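Local coordinates for protein 2-hydroxyisobutyryl-CoA synthetase (Aquincola tertiaricarbonis, PDB 6HDY) that belongs to the ANL superfamily of AMP-binding enzymes, with a large AMP-binding domain followed by a smaller C-terminal one, at residues A225-A229 against I264-Y268; P253-V257 against K271-C275; G289-S293 against N353-R357. One frame throughout, in Å; residues are numbered along the deposited sequence.

Overall arrangement
Contacts 1 and 2 cross along the chain: 225-229 comes first, then 253-257, then 264-268, the partner of 225-229, and finally 271-275, the partner of 253-257. Contact 1 closes a loop of 34 residues by packing helix 222-234 against helix 258-268; contact 2 closes a shorter one, joining the loop after strand 246-249 to strand 271-274 at the edge of the parallel sheet. Glu-265 OE2 on the helix and Val-272 N on the strand link the two. Contact 3 follows in series and closes the longest loop, 59 residues without helix, tying the loop between strands 287-288 and 297-299 to that between strands 340-347 and 361-362. Lys-271 with Glu-291 and Asp-274 with Gly-289 join it to contact 2.

Contact 1: residues A225-A229 against I264-Y268; sequences AIHLA and IEEAY
Ala-225, at the start of the first segment, is held by Tyr-268 and Ile-264 of the second helix. The Tyr-268 hydroxyl donates to the Ala-225 carbonyl, OH to O 2.7 Å, and the oxygen lies at the edge of the tyrosine ring, in its plane. Ala-225 O also accepts from Ala-229 N, one helical turn on, at 3.2 Å, so the phenol adds a second donor to an intact main-chain bond. With its CG swung to the backbone N side (chi1 -68°), the tyrosine reaches from the last residue of its helix back to the neighbouring one. The methyl of Ala-225 touches both side chains, its CB meeting Ile-264 CG2 at 3.9 Å and the ring carbon CE2 of Tyr-268 at 4.1 Å.

Ile-226 comes next and crosses Ile-264 at about a right angle. Ile-226 CG1 is 3.8 Å from Ile-264 CG1, and the two CD1 methyls also touch. Leu-228 turns its flank to the phenol: its CB lies 3.4 Å from Tyr-268 OH, the closest approach of that side chain to the second segment. Ala-229 ends the walk with a small methyl-to-methyl contact, CB to CB of Ala-267 at 4.3 Å. Short side chains at Ala-225, Ala-229 and Ala-267 face across the interface, where the local axes approach to 10.2 Å and run in similar directions, 35° apart.

Both helices lie on the parallel sheet: Ala-225 and Ile-264 touch Phe-249 of strand 246-249, and Tyr-268 touches Leu-247 of the same strand. Leu-228 packs on Leu-206, Val-207 and Leu-210 of helix 202-213, while Pro-239, Phe-242 and Leu-244 of the loop between helix 222-234 and strand 246-249 pack on the tyrosine.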
loop_
_atom_site.group_PDB
_atom_site.type_symbol
_atom_site.label_atom_id
_atom_site.label_comp_id
_atom_site.label_asym_id
_atom_site.label_seq_id
_atom_site.Cartn_x
_atom_site.Cartn_y
_atom_site.Cartn_z
ATOM N N ALA A 225 2.329 -15.850 6.258
ATOM C CA ALA A 225 3.215 -16.184 7.372
ATOM C C ALA A 225 3.998 -17.519 7.095
ATOM O O ALA A 225 5.211 -17.565 7.278
ATOM C CB ALA A 225 2.402 -16.300 8.640
ATOM N N ILE A 226 3.316 -18.553 6.575
ATOM C CA ILE A 226 3.953 -19.822 6.226
ATOM C C ILE A 226 4.987 -19.599 5.119
ATOM O O ILE A 226 6.130 -20.050 5.267
ATOM C CB ILE A 226 2.931 -20.969 5.899
ATOM C CG1 ILE A 226 2.261 -21.488 7.189
ATOM C CG2 ILE A 226 3.611 -22.162 5.172
ATOM C CD1 ILE A 226 0.805 -21.712 7.047
ATOM N N HIS A 227 4.599 -18.888 4.031
ATOM C CA HIS A 227 5.491 -18.629 2.899
ATOM C C HIS A 227 6.740 -17.850 3.304
ATOM O O HIS A 227 7.847 -18.175 2.863
ATOM C CB HIS A 227 4.748 -17.965 1.734
ATOM C CG HIS A 227 5.640 -17.515 0.610
ATOM N ND1 HIS A 227 6.578 -18.366 0.042
ATOM C CD2 HIS A 227 5.701 -16.314 -0.021
ATOM C CE1 HIS A 227 7.168 -17.666 -0.912
ATOM N NE2 HIS A 227 6.687 -16.424 -0.984
ATOM N N LEU A 228 6.557 -16.851 4.179
ATOM C CA LEU A 228 7.620 -16.007 4.705
ATOM C C LEU A 228 8.676 -16.791 5.514
ATOM O O LEU A 228 9.860 -16.451 5.425
ATOM C CB LEU A 228 7.005 -14.842 5.511
ATOM C CG LEU A 228 7.825 -13.572 5.643
ATOM C CD1 LEU A 228 8.149 -12.976 4.278
ATOM C CD2 LEU A 228 7.099 -12.572 6.510
ATOM N N ALA A 229 8.273 -17.865 6.245
ATOM C CA ALA A 229 9.221 -18.710 7.009
ATOM C C ALA A 229 10.134 -19.513 6.061
ATOM O O ALA A 229 11.323 -19.698 6.352
ATOM C CB ALA A 229 8.477 -19.645 7.951
ATOM N N ILE A 264 2.651 -22.209 12.505
ATOM C CA ILE A 264 3.018 -20.785 12.502
ATOM C C ILE A 264 3.626 -20.378 13.859
ATOM O O ILE A 264 4.721 -19.817 13.876
ATOM C CB ILE A 264 1.874 -19.845 12.029
ATOM C CG1 ILE A 264 1.318 -20.294 10.650
ATOM C CG2 ILE A 264 2.372 -18.384 11.964
ATOM C CD1 ILE A 264 -0.012 -19.687 10.249
ATOM N N GLU A 265 2.950 -20.687 14.980
ATOM C CA GLU A 265 3.466 -20.387 16.327
ATOM C C GLU A 265 4.856 -21.016 16.568
ATOM O O GLU A 265 5.715 -20.376 17.165
ATOM C CB GLU A 265 2.491 -20.869 17.418
ATOM C CG GLU A 265 1.212 -20.053 17.473
ATOM C CD GLU A 265 0.348 -20.185 18.710
ATOM O OE1 GLU A 265 0.548 -21.143 19.487
ATOM O OE2 GLU A 265 -0.525 -19.310 18.912
ATOM N N GLU A 266 5.089 -22.234 16.059
ATOM C CA GLU A 266 6.387 -22.913 16.224
ATOM C C GLU A 266 7.482 -22.234 15.392
ATOM O O GLU A 266 8.585 -22.016 15.903
ATOM C CB GLU A 266 6.281 -24.435 15.924
ATOM C CG GLU A 266 7.579 -25.124 15.510
ATOM C CD GLU A 266 8.687 -25.210 16.549
ATOM O OE1 GLU A 266 8.454 -25.795 17.632
ATOM O OE2 GLU A 266 9.812 -24.747 16.247
ATOM N N ALA A 267 7.182 -21.931 14.119
ATOM C CA ALA A 267 8.118 -21.312 13.182
ATOM C C ALA A 267 8.611 -19.944 13.652
ATOM O O ALA A 267 9.765 -19.610 13.413
ATOM C CB ALA A 267 7.473 -21.187 11.802
ATOM N N TYR A 268 7.742 -19.167 14.320
ATOM C CA TYR A 268 8.054 -17.817 14.796
ATOM C C TYR A 268 8.310 -17.694 16.299
ATOM O O TYR A 268 8.841 -16.674 16.732
ATOM C CB TYR A 268 6.943 -16.842 14.373
ATOM C CG TYR A 268 6.885 -16.601 12.882
ATOM C CD1 TYR A 268 7.712 -15.658 12.276
ATOM C CD2 TYR A 268 5.975 -17.287 12.079
ATOM C CE1 TYR A 268 7.644 -15.413 10.903
ATOM C CE2 TYR A 268 5.888 -17.038 10.708
ATOM C CZ TYR A 268 6.731 -16.110 10.123
ATOM O OH TYR A 268 6.662 -15.885 8.769
#

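Contact 2: residues P253-V257 against K271-C275; sequences PGASV and KVYDC. With 8LQ ([[(2~{R},3~{S},4~{R},5~{R})-5-(6-aminopurin-9-yl)-3,4-bis(oxidanyl)oxolan-2-yl]methoxy-oxidanyl-phosphoryl] (3~{S})-3-oxidanylbutanoate), chain C.
In the beta-alpha-beta crossover formed by strand 246-249, helix 258-268 and strand 271-274, Ala-255 and Ser-256 meet Asp-274 beside the 6-aminopurine of the bound 8LQ. Ala-255 and Ser-256 occupy the central positions of a type I beta turn from Gly-254 to Val-257, which leads into the helix. Ala-255 points its methyl at the strand, where CB lies 3.5 Å from Asp-274 OD1 and 3.9 Å from Val-272 CG1.

Asp-274 holds its carboxylate between turn and ligand, its CG opposite the backbone N (chi1 -165°). Ser-256 OG donates to Asp-274 OD2 at 2.8 Å, coming from above the carboxylate plane, 42° out of it. The other oxygen, Asp-274 OD1, accepts from the 8LQ amino nitrogen N6 at 3.1 Å and from a water that in turn accepts from Ala-255 N. Serine and water probably help to position the carboxylate that accepts from the amino group. 8LQ N6 has a second acceptor in Cys-275 O, 2.8 Å away, through a more bent bond. On the turn side, Pro-253 brings its CG to 3.7 Å from 8LQ C2.

Strand 271-274 borders strand 246-249 in the parallel sheet; Phe-249 of that strand packs on Ala-255 and Val-272, and helix 258-268 lays Lys-261 and Ile-264 against Val-272.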
loop_
_atom_site.group_PDB
_atom_site.type_symbol
_atom_site.label_atom_id
_atom_site.label_comp_id
_atom_site.label_asym_id
_atom_site.label_seq_id
_atom_site.Cartn_x
_atom_site.Cartn_y
_atom_site.Cartn_z
ATOM N N PRO A 253 -9.387 -18.963 6.385
ATOM C CA PRO A 253 -9.115 -19.824 7.553
ATOM C C PRO A 253 -7.608 -20.124 7.689
ATOM O O PRO A 253 -6.843 -19.991 6.726
ATOM C CB PRO A 253 -9.910 -21.109 7.243
ATOM C CG PRO A 253 -10.902 -20.718 6.183
ATOM C CD PRO A 253 -10.184 -19.684 5.369
ATOM N N GLY A 254 -7.195 -20.531 8.881
ATOM C CA GLY A 254 -5.803 -20.871 9.137
ATOM C C GLY A 254 -5.430 -20.666 10.586
ATOM O O GLY A 254 -4.958 -21.597 11.240
ATOM N N ALA A 255 -5.683 -19.448 11.088
ATOM C CA ALA A 255 -5.409 -19.004 12.451
ATOM C C ALA A 255 -6.229 -19.731 13.532
ATOM O O ALA A 255 -5.876 -19.670 14.713
ATOM C CB ALA A 255 -5.569 -17.505 12.552
ATOM N N SER A 256 -7.270 -20.464 13.133
ATOM C CA SER A 256 -8.037 -21.325 14.047
ATOM C C SER A 256 -8.051 -22.764 13.521
ATOM O O SER A 256 -8.869 -23.588 13.935
ATOM C CB SER A 256 -9.437 -20.773 14.292
ATOM O OG SER A 256 -9.316 -19.646 15.145
ATOM N N VAL A 257 -7.115 -23.057 12.607
ATOM C CA VAL A 257 -6.952 -24.380 12.004
ATOM C C VAL A 257 -5.820 -25.116 12.754
ATOM O O VAL A 257 -4.686 -24.633 12.779
ATOM C CB VAL A 257 -6.792 -24.317 10.456
ATOM C CG1 VAL A 257 -6.377 -25.657 9.875
ATOM C CG2 VAL A 257 -8.080 -23.834 9.800
ATOM N N LYS A 271 2.715 -16.000 19.514
ATOM C CA LYS A 271 1.290 -16.353 19.576
ATOM C C LYS A 271 0.610 -15.949 18.277
ATOM O O LYS A 271 1.011 -14.967 17.659
ATOM C CB LYS A 271 0.592 -15.664 20.759
ATOM C CG LYS A 271 0.857 -16.361 22.087
ATOM C CD LYS A 271 0.069 -15.750 23.229
ATOM C CE LYS A 271 -1.277 -16.390 23.443
ATOM N NZ LYS A 271 -1.685 -16.292 24.864
ATOM N N VAL A 272 -0.417 -16.713 17.865
ATOM C CA VAL A 272 -1.184 -16.437 16.659
ATOM C C VAL A 272 -2.593 -16.021 17.070
ATOM O O VAL A 272 -3.172 -16.634 17.954
ATOM C CB VAL A 272 -1.164 -17.634 15.658
ATOM C CG1 VAL A 272 -2.302 -17.535 14.639
ATOM C CG2 VAL A 272 0.181 -17.723 14.941
ATOM N N TYR A 273 -3.125 -14.948 16.460
ATOM C CA TYR A 273 -4.490 -14.504 16.727
ATOM C C TYR A 273 -5.297 -14.517 15.473
ATOM O O TYR A 273 -4.782 -14.156 14.420
ATOM C CB TYR A 273 -4.520 -13.121 17.378
ATOM C CG TYR A 273 -3.843 -13.126 18.725
ATOM C CD1 TYR A 273 -4.304 -13.948 19.755
ATOM C CD2 TYR A 273 -2.673 -12.408 18.939
ATOM C CE1 TYR A 273 -3.660 -13.992 20.987
ATOM C CE2 TYR A 273 -2.038 -12.418 20.180
ATOM C CZ TYR A 273 -2.543 -13.201 21.205
ATOM O OH TYR A 273 -1.903 -13.245 22.414
ATOM N N ASP A 274 -6.557 -14.954 15.586
ATOM C CA ASP A 274 -7.513 -14.996 14.492
ATOM C C ASP A 274 -8.433 -13.768 14.603
ATOM O O ASP A 274 -8.846 -13.401 15.710
ATOM C CB ASP A 274 -8.333 -16.299 14.547
ATOM C CG ASP A 274 -9.121 -16.690 13.295
ATOM O OD1 ASP A 274 -8.765 -16.227 12.187
ATOM O OD2 ASP A 274 -10.034 -17.532 13.412
ATOM N N CYS A 275 -8.684 -13.105 13.457
ATOM C CA CYS A 275 -9.617 -11.982 13.332
ATOM C C CYS A 275 -10.165 -11.935 11.906
ATOM O O CYS A 275 -9.633 -12.610 11.030
ATOM C CB CYS A 275 -9.011 -10.637 13.765
ATOM S SG CYS A 275 -7.731 -9.982 12.662
HETATM N N9 8LQ C . -12.308 -14.790 5.843
HETATM C C8 8LQ C . -11.853 -13.587 6.232
HETATM N N7 8LQ C . -11.312 -13.706 7.439
HETATM C C5 8LQ C . -11.449 -14.987 7.822
HETATM C C6 8LQ C . -11.046 -15.678 8.911
HETATM N N6 8LQ C . -10.428 -15.021 9.880
HETATM N N1 8LQ C . -11.289 -16.996 9.046
HETATM C C2 8LQ C . -11.939 -17.703 8.031
HETATM N N3 8LQ C . -12.279 -16.989 6.891
HETATM C C4 8LQ C . -12.061 -15.655 6.823
HETATM C CAA 8LQ C . -10.726 -7.463 4.988
HETATM C CAZ 8LQ C . -10.472 -8.691 5.902
HETATM O OAE 8LQ C . -9.170 -9.212 5.653
HETATM C CAL 8LQ C . -11.501 -9.816 5.677
HETATM C CAS 8LQ C . -11.535 -10.237 4.202
HETATM O OAC 8LQ C . -10.660 -10.971 3.753
HETATM O OAQ 8LQ C . -12.544 -9.667 3.449
HETATM P PBC 8LQ C . -12.937 -10.183 1.986
HETATM O OAH 8LQ C . -11.650 -9.892 1.102
HETATM O OAD 8LQ C . -14.155 -9.550 1.450
HETATM O "O5'" 8LQ C . -13.172 -11.734 2.171
HETATM C "C5'" 8LQ C . -14.097 -12.125 3.184
HETATM C "C4'" 8LQ C . -14.171 -13.629 3.245
HETATM O "O4'" 8LQ C . -12.854 -14.163 3.549
HETATM C "C3'" 8LQ C . -15.012 -13.975 4.398
HETATM O "O3'" 8LQ C . -16.416 -13.982 4.014
HETATM C "C2'" 8LQ C . -14.484 -15.371 4.733
HETATM O "O2'" 8LQ C . -14.959 -16.381 3.757
HETATM C "C1'" 8LQ C . -12.997 -15.166 4.565
HETATM O O HOH W 1 -7.556 -17.214 9.939
#

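Contact 3: residues G289-S293 against N353-R357; sequences GTEQS and NPCGR
Cys-355 sits between the hydroxyl-bearing side chains of Thr-290 and Ser-293, where a type I beta turn, Asn-353 to Gly-356, packs against a loop folded by an ST motif. In that motif Thr-290 OG1 accepts from Ser-293 N. Both hydroxyl oxygens lie near the same sulfur: Cys-355 SG is 3.2 Å from Thr-290 OG1 and 3.1 Å from Ser-293 OG. Ser-293 OG also accepts from Cys-355 N at 3.2 Å, through a fairly straight bond, so this hydroxyl holds the main chain of the turn. Beside it, Pro-354 CD rests 3.3 Å from Ser-293 OG, while CB of the proline ring packs against the carbonyl oxygen of Gln-292.

A bend at chi2 (77°) sets the amide oxygen of Gln-292 beside the cysteine, with Gln-292 OE1 3.2 Å from Cys-355 CB. Arg-357, its chain extended from CG to NE, crosses Thr-290 obliquely and brings NH2 to 3.7 Å from Thr-290 CB. The sulfur of Cys-355 lies at the edge of the guanidinium, in its plane, and accepts from Arg-357 NH2 and N. The arginine has its charge partner in Glu-39, which takes NE in a salt bridge, and Leu-298 of strand 297-299 touches Thr-290, Cys-355 and Arg-357. A water bridges the amide and the guanidinium, donating to Gln-292 OE1 at 2.7 Å and accepting from Arg-357 NH2 at 2.9 Å.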
loop_
_atom_site.group_PDB
_atom_site.type_symbol
_atom_site.label_atom_id
_atom_site.label_comp_id
_atom_site.label_asym_id
_atom_site.label_seq_id
_atom_site.Cartn_x
_atom_site.Cartn_y
_atom_site.Cartn_z
ATOM N N GLY A 289 -9.874 -12.989 18.259
ATOM C CA GLY A 289 -9.368 -13.612 19.479
ATOM C C GLY A 289 -8.628 -12.604 20.346
ATOM O O GLY A 289 -8.241 -11.516 19.880
ATOM N N THR A 290 -8.484 -12.925 21.642
ATOM C CA THR A 290 -7.790 -12.025 22.581
ATOM C C THR A 290 -6.548 -12.734 23.151
ATOM O O THR A 290 -6.371 -13.916 22.905
ATOM C CB THR A 290 -8.755 -11.469 23.637
ATOM O OG1 THR A 290 -9.084 -12.512 24.545
ATOM C CG2 THR A 290 -10.024 -10.880 23.045
ATOM N N GLU A 291 -5.668 -12.016 23.862
ATOM C CA GLU A 291 -4.466 -12.623 24.438
ATOM C C GLU A 291 -4.760 -13.869 25.305
ATOM O O GLU A 291 -4.032 -14.855 25.187
ATOM C CB GLU A 291 -3.612 -11.606 25.200
ATOM C CG GLU A 291 -2.254 -12.170 25.602
ATOM C CD GLU A 291 -1.316 -11.212 26.301
ATOM O OE1 GLU A 291 -1.720 -10.056 26.561
ATOM O OE2 GLU A 291 -0.165 -11.617 26.573
ATOM N N GLN A 292 -5.837 -13.832 26.117
ATOM C CA GLN A 292 -6.242 -14.941 26.987
ATOM C C GLN A 292 -7.208 -15.900 26.291
ATOM O O GLN A 292 -7.036 -17.108 26.423
ATOM C CB GLN A 292 -6.787 -14.463 28.349
ATOM C CG GLN A 292 -5.833 -13.532 29.149
ATOM C CD GLN A 292 -5.806 -12.093 28.632
ATOM O OE1 GLN A 292 -6.730 -11.624 27.961
ATOM N NE2 GLN A 292 -4.721 -11.371 28.885
ATOM N N SER A 293 -8.207 -15.384 25.542
ATOM C CA SER A 293 -9.136 -16.213 24.761
ATOM C C SER A 293 -8.480 -16.298 23.385
ATOM O O SER A 293 -8.958 -15.688 22.417
ATOM C CB SER A 293 -10.504 -15.535 24.680
ATOM O OG SER A 293 -10.938 -15.129 25.969
ATOM N N ASN A 353 -15.283 -16.676 28.992
ATOM C CA ASN A 353 -14.042 -16.557 28.238
ATOM C C ASN A 353 -12.864 -16.325 29.167
ATOM O O ASN A 353 -13.032 -15.579 30.134
ATOM C CB ASN A 353 -14.151 -15.446 27.191
ATOM C CG ASN A 353 -15.236 -15.711 26.180
ATOM O OD1 ASN A 353 -15.204 -16.709 25.457
ATOM N ND2 ASN A 353 -16.224 -14.830 26.111
ATOM N N PRO A 354 -11.670 -16.929 28.888
ATOM C CA PRO A 354 -10.497 -16.717 29.779
ATOM C C PRO A 354 -10.094 -15.248 30.005
ATOM O O PRO A 354 -9.602 -14.920 31.093
ATOM C CB PRO A 354 -9.369 -17.524 29.116
ATOM C CG PRO A 354 -10.050 -18.478 28.206
ATOM C CD PRO A 354 -11.347 -17.856 27.780
ATOM N N CYS A 355 -10.315 -14.368 29.004
ATOM C CA CYS A 355 -10.013 -12.939 29.129
ATOM C C CYS A 355 -11.046 -12.214 30.009
ATOM O O CYS A 355 -10.752 -11.142 30.531
ATOM C CB CYS A 355 -9.851 -12.269 27.764
ATOM S SG CYS A 355 -11.363 -12.198 26.771
ATOM N N GLY A 356 -12.214 -12.831 30.205
ATOM C CA GLY A 356 -13.292 -12.250 30.999
ATOM C C GLY A 356 -14.222 -11.327 30.224
ATOM O O GLY A 356 -15.063 -10.652 30.822
ATOM N N ARG A 357 -14.077 -11.277 28.888
ATOM C CA ARG A 357 -14.971 -10.494 28.034
ATOM C C ARG A 357 -16.277 -11.281 27.878
ATOM O O ARG A 357 -16.260 -12.499 27.623
ATOM C CB ARG A 357 -14.321 -10.154 26.681
ATOM C CG ARG A 357 -13.283 -9.025 26.792
ATOM C CD ARG A 357 -12.496 -8.824 25.510
ATOM N NE ARG A 357 -11.517 -7.742 25.626
ATOM C CZ ARG A 357 -10.242 -7.895 25.980
ATOM N NH1 ARG A 357 -9.434 -6.856 26.025
ATOM N NH2 ARG A 357 -9.770 -9.095 26.292
HETATM O O HOH W 2 -6.911 -9.487 26.310
#